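Local coordinates for 6-carboxyhexanoate--coa ligase (Bacillus subtilis, PDB 5FLG), which belongs to the 6-carboxyhexanoate--CoA ligase family and binds an adenine nucleotide analogue together with magnesium, at residues Glu5-Met17 and His27-Met40. Sequence-based numbering, arbitrary orientation.
Sequences EETFYSVRMRASM and HISGGERLIPFHEM. With ANP (phosphoaminophosphonic acid-adenylate ester), chain D.
Y9 meets F37 at the open end, away from the turn, of the antiparallel hairpin of strands 8-17 and 26-36. CD1 of F37 lies over one face of the tyrosine ring, 3.6 Å from Y9 CZ, and the two ring planes are 57° apart, so the pair is oblique. F37 also receives K58 of the second subunit in a cation-pi contact, which brings this corner of the hairpin into the dimer interface. On the face of the sheet that carries Y9 and V11, M40 swings its thioether back over the strands. Its SD lies 3.7 Å from V11 CG2, a methyl placed beside the backbone N, where I35 CD1 also packs against it. The F8 ring lies alongside P36, pointing the same way, with CE2 3.7 Å from P36 CD.

Backbone pairing runs regularly from Y9 to A15, where I28 and S29 both face A15 in a classic beta bulge. The carbonyl of A15 takes both I28 N (2.8 Å) and S29 N (3.3 Å) from the same face of its plane. The extra residue, I28, reaches its CD1 to M17 CG, and M13, bent at chi2 (-90°) and again at chi3, brings CE to 3.5 Å from S29 OG.

Beside this bulge sits the phosphoaminophosphonic acid-adenylate ester. H27 carries NE2 at its ring edge to O2B of the ligand, 2.7 Å away and fairly straight at 162°, while S29 OG lies 2.4 Å from O1G, too short for its geometry to be trusted. E32 accepts a weak bond from the adenine N6 at OE2, the oxygen that also forms a salt bridge with R146. Strand 26-36 thus contacts the nucleotide at both ends, firmly at H27 and weakly at E32, and the bulge, which puts H27 and S29 on different faces, is consistent with their reaching the beta and gamma phosphates.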
loop_
_atom_site.group_PDB
_atom_site.type_symbol
_atom_site.label_atom_id
_atom_site.label_comp_id
_atom_site.label_asym_id
_atom_site.label_seq_id
_atom_site.Cartn_x
_atom_site.Cartn_y
_atom_site.Cartn_z
ATOM N N GLU A 5 -20.312 15.539 11.127
ATOM C CA GLU A 5 -19.109 14.681 11.354
ATOM C C GLU A 5 -18.518 14.208 10.012
ATOM O O GLU A 5 -18.959 13.199 9.440
ATOM C CB GLU A 5 -19.464 13.480 12.244
ATOM C CG GLU A 5 -18.249 12.840 12.914
ATOM C CD GLU A 5 -18.581 11.598 13.730
ATOM O OE1 GLU A 5 -19.462 10.816 13.296
ATOM O OE2 GLU A 5 -17.895 11.360 14.760
ATOM N N GLU A 6 -17.530 14.952 9.513
ATOM C CA GLU A 6 -16.820 14.578 8.292
ATOM C C GLU A 6 -15.993 13.297 8.461
ATOM O O GLU A 6 -15.417 13.047 9.518
ATOM C CB GLU A 6 -15.915 15.709 7.831
ATOM C CG GLU A 6 -15.406 15.520 6.412
ATOM C CD GLU A 6 -14.664 16.740 5.887
ATOM O OE1 GLU A 6 -14.167 17.541 6.706
ATOM O OE2 GLU A 6 -14.595 16.909 4.646
ATOM N N THR A 7 -15.966 12.475 7.420
ATOM C CA THR A 7 -15.206 11.230 7.450
ATOM C C THR A 7 -13.747 11.448 7.091
ATOM O O THR A 7 -13.431 12.055 6.054
ATOM C CB THR A 7 -15.838 10.188 6.526
ATOM O OG1 THR A 7 -17.174 9.929 6.970
ATOM C CG2 THR A 7 -15.054 8.879 6.555
ATOM N N PHE A 8 -12.862 10.937 7.941
ATOM C CA PHE A 8 -11.435 11.034 7.715
ATOM C C PHE A 8 -10.771 9.696 7.382
ATOM O O PHE A 8 -11.328 8.615 7.635
ATOM C CB PHE A 8 -10.742 11.692 8.896
ATOM C CG PHE A 8 -10.872 13.190 8.918
ATOM C CD1 PHE A 8 -12.001 13.799 9.434
ATOM C CD2 PHE A 8 -9.843 13.994 8.432
ATOM C CE1 PHE A 8 -12.144 15.184 9.386
ATOM C CE2 PHE A 8 -9.977 15.373 8.376
ATOM C CZ PHE A 8 -11.152 15.970 8.806
ATOM N N TYR A 9 -9.647 9.800 6.660
ATOM C CA TYR A 9 -8.929 8.641 6.150
ATOM C C TYR A 9 -7.483 8.708 6.555
ATOM O O TYR A 9 -6.864 9.762 6.481
ATOM C CB TYR A 9 -9.039 8.567 4.619
ATOM C CG TYR A 9 -10.435 8.308 4.138
ATOM C CD1 TYR A 9 -11.364 9.324 4.116
ATOM C CD2 TYR A 9 -10.848 7.036 3.790
ATOM C CE1 TYR A 9 -12.665 9.106 3.733
ATOM C CE2 TYR A 9 -12.145 6.804 3.364
ATOM C CZ TYR A 9 -13.050 7.834 3.374
ATOM O OH TYR A 9 -14.355 7.631 3.031
ATOM N N SER A 10 -6.980 7.591 7.097
ATOM C CA SER A 10 -5.571 7.426 7.378
ATOM C C SER A 10 -4.837 7.035 6.092
ATOM O O SER A 10 -5.199 6.058 5.448
ATOM C CB SER A 10 -5.368 6.303 8.420
ATOM O OG SER A 10 -3.983 6.090 8.651
ATOM N N VAL A 11 -3.800 7.764 5.736
ATOM C CA VAL A 11 -3.026 7.437 4.521
ATOM C C VAL A 11 -1.589 7.289 4.926
ATOM O O VAL A 11 -1.004 8.220 5.501
ATOM C CB VAL A 11 -3.122 8.520 3.420
ATOM C CG1 VAL A 11 -2.541 7.985 2.120
ATOM C CG2 VAL A 11 -4.558 8.935 3.168
ATOM N N ARG A 12 -1.045 6.089 4.717
ATOM C CA ARG A 12 0.286 5.757 5.184
ATOM C C ARG A 12 1.158 5.258 4.050
ATOM O O ARG A 12 0.658 4.675 3.076
ATOM C CB ARG A 12 0.221 4.654 6.261
ATOM C CG ARG A 12 -0.371 5.143 7.572
ATOM C CD ARG A 12 -0.374 4.026 8.615
ATOM N NE ARG A 12 -1.302 2.962 8.246
ATOM C CZ ARG A 12 -1.292 1.741 8.774
ATOM N NH1 ARG A 12 -0.281 1.353 9.534
ATOM N NH2 ARG A 12 -2.272 0.897 8.506
ATOM N N MET A 13 2.458 5.469 4.213
ATOM C CA MET A 13 3.432 5.111 3.214
ATOM C C MET A 13 4.678 4.629 3.927
ATOM O O MET A 13 5.156 5.267 4.843
ATOM C CB MET A 13 3.797 6.321 2.322
ATOM C CG MET A 13 4.893 6.040 1.283
ATOM S SD MET A 13 6.602 6.338 1.839
ATOM C CE MET A 13 6.604 8.092 2.109
ATOM N N ARG A 14 5.333 3.646 3.333
ATOM C CA ARG A 14 6.691 3.399 3.667
ATOM C C ARG A 14 7.476 2.940 2.450
ATOM O O ARG A 14 6.925 2.370 1.496
ATOM C CB ARG A 14 6.736 2.341 4.765
ATOM C CG ARG A 14 6.107 1.046 4.346
ATOM C CD ARG A 14 5.868 0.201 5.587
ATOM N NE ARG A 14 5.521 -1.180 5.283
ATOM C CZ ARG A 14 4.592 -1.869 5.941
ATOM N NH1 ARG A 14 3.851 -1.290 6.888
ATOM N NH2 ARG A 14 4.369 -3.135 5.615
ATOM N N ALA A 15 8.779 3.152 2.518
ATOM C CA ALA A 15 9.624 2.876 1.380
ATOM C C ALA A 15 10.968 2.393 1.870
ATOM O O ALA A 15 11.483 2.876 2.879
ATOM C CB ALA A 15 9.790 4.125 0.504
ATOM N N SER A 16 11.576 1.514 1.085
ATOM C CA SER A 16 12.863 0.964 1.427
ATOM C C SER A 16 13.672 0.614 0.193
ATOM O O SER A 16 13.151 0.611 -0.908
ATOM C CB SER A 16 12.670 -0.287 2.293
ATOM O OG SER A 16 11.860 -1.218 1.620
ATOM N N MET A 17 14.961 0.374 0.389
ATOM C CA MET A 17 15.796 -0.161 -0.663
ATOM C C MET A 17 16.484 -1.451 -0.228
ATOM O O MET A 17 16.632 -1.726 0.978
ATOM C CB MET A 17 16.791 0.890 -1.170
ATOM C CG MET A 17 17.843 1.352 -0.182
ATOM S SD MET A 17 18.973 2.527 -0.979
ATOM C CE MET A 17 20.201 1.373 -1.605
ATOM N N HIS A 27 15.443 1.223 5.384
ATOM C CA HIS A 27 14.337 2.177 5.503
ATOM C C HIS A 27 14.699 3.471 4.792
ATOM O O HIS A 27 15.725 4.068 5.078
ATOM C CB HIS A 27 14.069 2.475 7.000
ATOM C CG HIS A 27 13.057 3.561 7.234
ATOM N ND1 HIS A 27 11.732 3.422 6.904
ATOM C CD2 HIS A 27 13.182 4.810 7.745
ATOM C CE1 HIS A 27 11.086 4.543 7.170
ATOM N NE2 HIS A 27 11.939 5.397 7.699
ATOM N N ILE A 28 13.898 3.894 3.838
ATOM C CA ILE A 28 14.197 5.163 3.164
ATOM C C ILE A 28 13.302 6.273 3.711
ATOM O O ILE A 28 13.781 7.312 4.218
ATOM C CB ILE A 28 13.951 5.084 1.640
ATOM C CG1 ILE A 28 14.914 4.105 0.964
ATOM C CG2 ILE A 28 14.093 6.468 1.028
ATOM C CD1 ILE A 28 16.339 4.592 0.959
ATOM N N SER A 29 12.003 6.030 3.635
ATOM C CA SER A 29 11.019 7.030 4.018
ATOM C C SER A 29 9.754 6.406 4.612
ATOM O O SER A 29 9.387 5.282 4.291
ATOM C CB SER A 29 10.638 7.876 2.812
ATOM O OG SER A 29 9.798 8.941 3.199
ATOM N N GLY A 30 9.085 7.164 5.474
ATOM C CA GLY A 30 7.770 6.799 5.978
ATOM C C GLY A 30 6.924 8.050 6.107
ATOM O O GLY A 30 7.431 9.116 6.369
ATOM N N GLY A 31 5.626 7.937 5.911
ATOM C CA GLY A 31 4.761 9.068 6.170
ATOM C C GLY A 31 3.397 8.656 6.657
ATOM O O GLY A 31 2.913 7.555 6.363
ATOM N N GLU A 32 2.712 9.589 7.308
ATOM C CA GLU A 32 1.343 9.330 7.693
ATOM C C GLU A 32 0.509 10.571 7.668
ATOM O O GLU A 32 0.982 11.625 7.978
ATOM C CB GLU A 32 1.313 8.674 9.100
ATOM C CG GLU A 32 2.367 9.215 10.028
ATOM C CD GLU A 32 3.714 8.547 9.854
ATOM O OE1 GLU A 32 3.762 7.299 9.777
ATOM O OE2 GLU A 32 4.740 9.267 9.926
ATOM N N ARG A 33 -0.733 10.455 7.235
ATOM C CA ARG A 33 -1.557 11.623 6.990
ATOM C C ARG A 33 -2.948 11.244 7.427
ATOM O O ARG A 33 -3.262 10.078 7.551
ATOM C CB ARG A 33 -1.579 12.015 5.488
ATOM C CG ARG A 33 -0.216 12.411 4.923
ATOM C CD ARG A 33 0.297 13.755 5.449
ATOM N NE ARG A 33 -0.644 14.822 5.085
ATOM C CZ ARG A 33 -0.755 15.354 3.867
ATOM N NH1 ARG A 33 0.091 15.014 2.908
ATOM N NH2 ARG A 33 -1.718 16.227 3.605
ATOM N N LEU A 34 -3.749 12.246 7.753
ATOM C CA LEU A 34 -5.143 12.046 8.075
ATOM C C LEU A 34 -5.985 13.121 7.360
ATOM O O LEU A 34 -5.858 14.283 7.654
ATOM C CB LEU A 34 -5.285 12.144 9.588
ATOM C CG LEU A 34 -6.655 11.931 10.194
ATOM C CD1 LEU A 34 -7.032 10.465 10.053
ATOM C CD2 LEU A 34 -6.640 12.353 11.663
ATOM N N ILE A 35 -6.905 12.710 6.503
ATOM C CA ILE A 35 -7.478 13.623 5.531
ATOM C C ILE A 35 -8.900 13.271 5.164
ATOM O O ILE A 35 -9.322 12.123 5.279
ATOM C CB ILE A 35 -6.671 13.614 4.214
ATOM C CG1 ILE A 35 -6.537 12.176 3.706
ATOM C CG2 ILE A 35 -5.316 14.268 4.429
ATOM C CD1 ILE A 35 -6.454 12.087 2.180
ATOM N N PRO A 36 -9.674 14.291 4.781
ATOM C CA PRO A 36 -10.914 14.024 4.087
ATOM C C PRO A 36 -10.697 13.432 2.703
ATOM O O PRO A 36 -9.614 13.584 2.127
ATOM C CB PRO A 36 -11.565 15.407 3.969
ATOM C CG PRO A 36 -10.490 16.387 4.220
ATOM C CD PRO A 36 -9.271 15.700 4.725
ATOM N N PHE A 37 -11.749 12.846 2.153
ATOM C CA PHE A 37 -11.613 11.978 1.038
ATOM C C PHE A 37 -11.243 12.761 -0.229
ATOM O O PHE A 37 -10.598 12.225 -1.117
ATOM C CB PHE A 37 -12.908 11.214 0.808
ATOM C CG PHE A 37 -12.781 10.118 -0.227
ATOM C CD1 PHE A 37 -12.182 8.915 0.096
ATOM C CD2 PHE A 37 -13.222 10.324 -1.529
ATOM C CE1 PHE A 37 -12.079 7.908 -0.848
ATOM C CE2 PHE A 37 -13.117 9.329 -2.474
ATOM C CZ PHE A 37 -12.539 8.124 -2.136
ATOM N N HIS A 38 -11.660 14.018 -0.302
ATOM C CA HIS A 38 -11.378 14.823 -1.482
ATOM C C HIS A 38 -9.915 15.240 -1.492
ATOM O O HIS A 38 -9.406 15.716 -2.504
ATOM C CB HIS A 38 -12.282 16.055 -1.528
ATOM C CG HIS A 38 -12.171 16.943 -0.325
ATOM N ND1 HIS A 38 -11.191 17.903 -0.192
ATOM C CD2 HIS A 38 -12.923 17.014 0.798
ATOM C CE1 HIS A 38 -11.358 18.544 0.947
ATOM N NE2 HIS A 38 -12.433 18.057 1.543
ATOM N N GLU A 39 -9.182 14.965 -0.416
ATOM C CA GLU A 39 -7.752 15.233 -0.496
ATOM C C GLU A 39 -6.884 14.040 -0.907
ATOM O O GLU A 39 -5.665 14.133 -0.941
ATOM C CB GLU A 39 -7.255 15.896 0.772
ATOM C CG GLU A 39 -7.685 17.346 0.904
ATOM C CD GLU A 39 -7.364 17.935 2.270
ATOM O OE1 GLU A 39 -6.302 17.608 2.835
ATOM O OE2 GLU A 39 -8.114 18.816 2.724
ATOM N N MET A 40 -7.508 12.964 -1.338
ATOM C CA MET A 40 -6.802 11.701 -1.483
ATOM C C MET A 40 -5.765 11.772 -2.622
ATOM O O MET A 40 -4.623 11.287 -2.487
ATOM C CB MET A 40 -7.801 10.593 -1.744
ATOM C CG MET A 40 -7.207 9.195 -1.664
ATOM S SD MET A 40 -6.342 8.840 -0.119
ATOM C CE MET A 40 -7.770 8.513 0.933
HETATM P PG ANP D . 11.022 10.868 6.181
HETATM O O1G ANP D . 10.628 10.589 4.757
HETATM O O2G ANP D . 12.436 11.365 6.299
HETATM O O3G ANP D . 10.077 11.721 6.964
HETATM P PB ANP D . 10.728 9.131 8.573
HETATM O O1B ANP D . 9.494 9.884 8.924
HETATM O O2B ANP D . 10.888 7.670 8.773
HETATM N N3B ANP D . 11.002 9.306 6.876
HETATM P PA ANP D . 12.047 11.294 9.939
HETATM O O1A ANP D . 13.326 11.956 9.710
HETATM O O2A ANP D . 10.726 11.977 9.729
HETATM O O3A ANP D . 12.019 9.843 9.244
HETATM O "O5'" ANP D . 12.125 10.814 11.517
HETATM C "C5'" ANP D . 13.352 10.483 12.101
HETATM C "C4'" ANP D . 13.203 9.186 12.899
HETATM O "O4'" ANP D . 12.144 9.350 13.852
HETATM C "C3'" ANP D . 12.819 8.010 12.014
HETATM O "O3'" ANP D . 13.966 7.296 11.568
HETATM C "C2'" ANP D . 12.026 7.142 12.947
HETATM O "O2'" ANP D . 12.933 6.409 13.772
HETATM C "C1'" ANP D . 11.331 8.172 13.792
HETATM N N9 ANP D . 10.000 8.423 13.228
HETATM C C8 ANP D . 9.677 9.137 12.091
HETATM N N7 ANP D . 8.332 9.209 11.955
HETATM C C5 ANP D . 7.793 8.498 12.992
HETATM C C6 ANP D . 6.448 8.115 13.452
HETATM N N6 ANP D . 5.345 8.467 12.784
HETATM N N1 ANP D . 6.329 7.389 14.586
HETATM C C2 ANP D . 7.409 6.986 15.265
HETATM N N3 ANP D . 8.671 7.338 14.968
HETATM C C4 ANP D . 8.902 7.983 13.799
HETATM O O HOH W 1 -14.333 12.489 3.637
HETATM O O HOH W 2 -2.187 8.094 9.338
#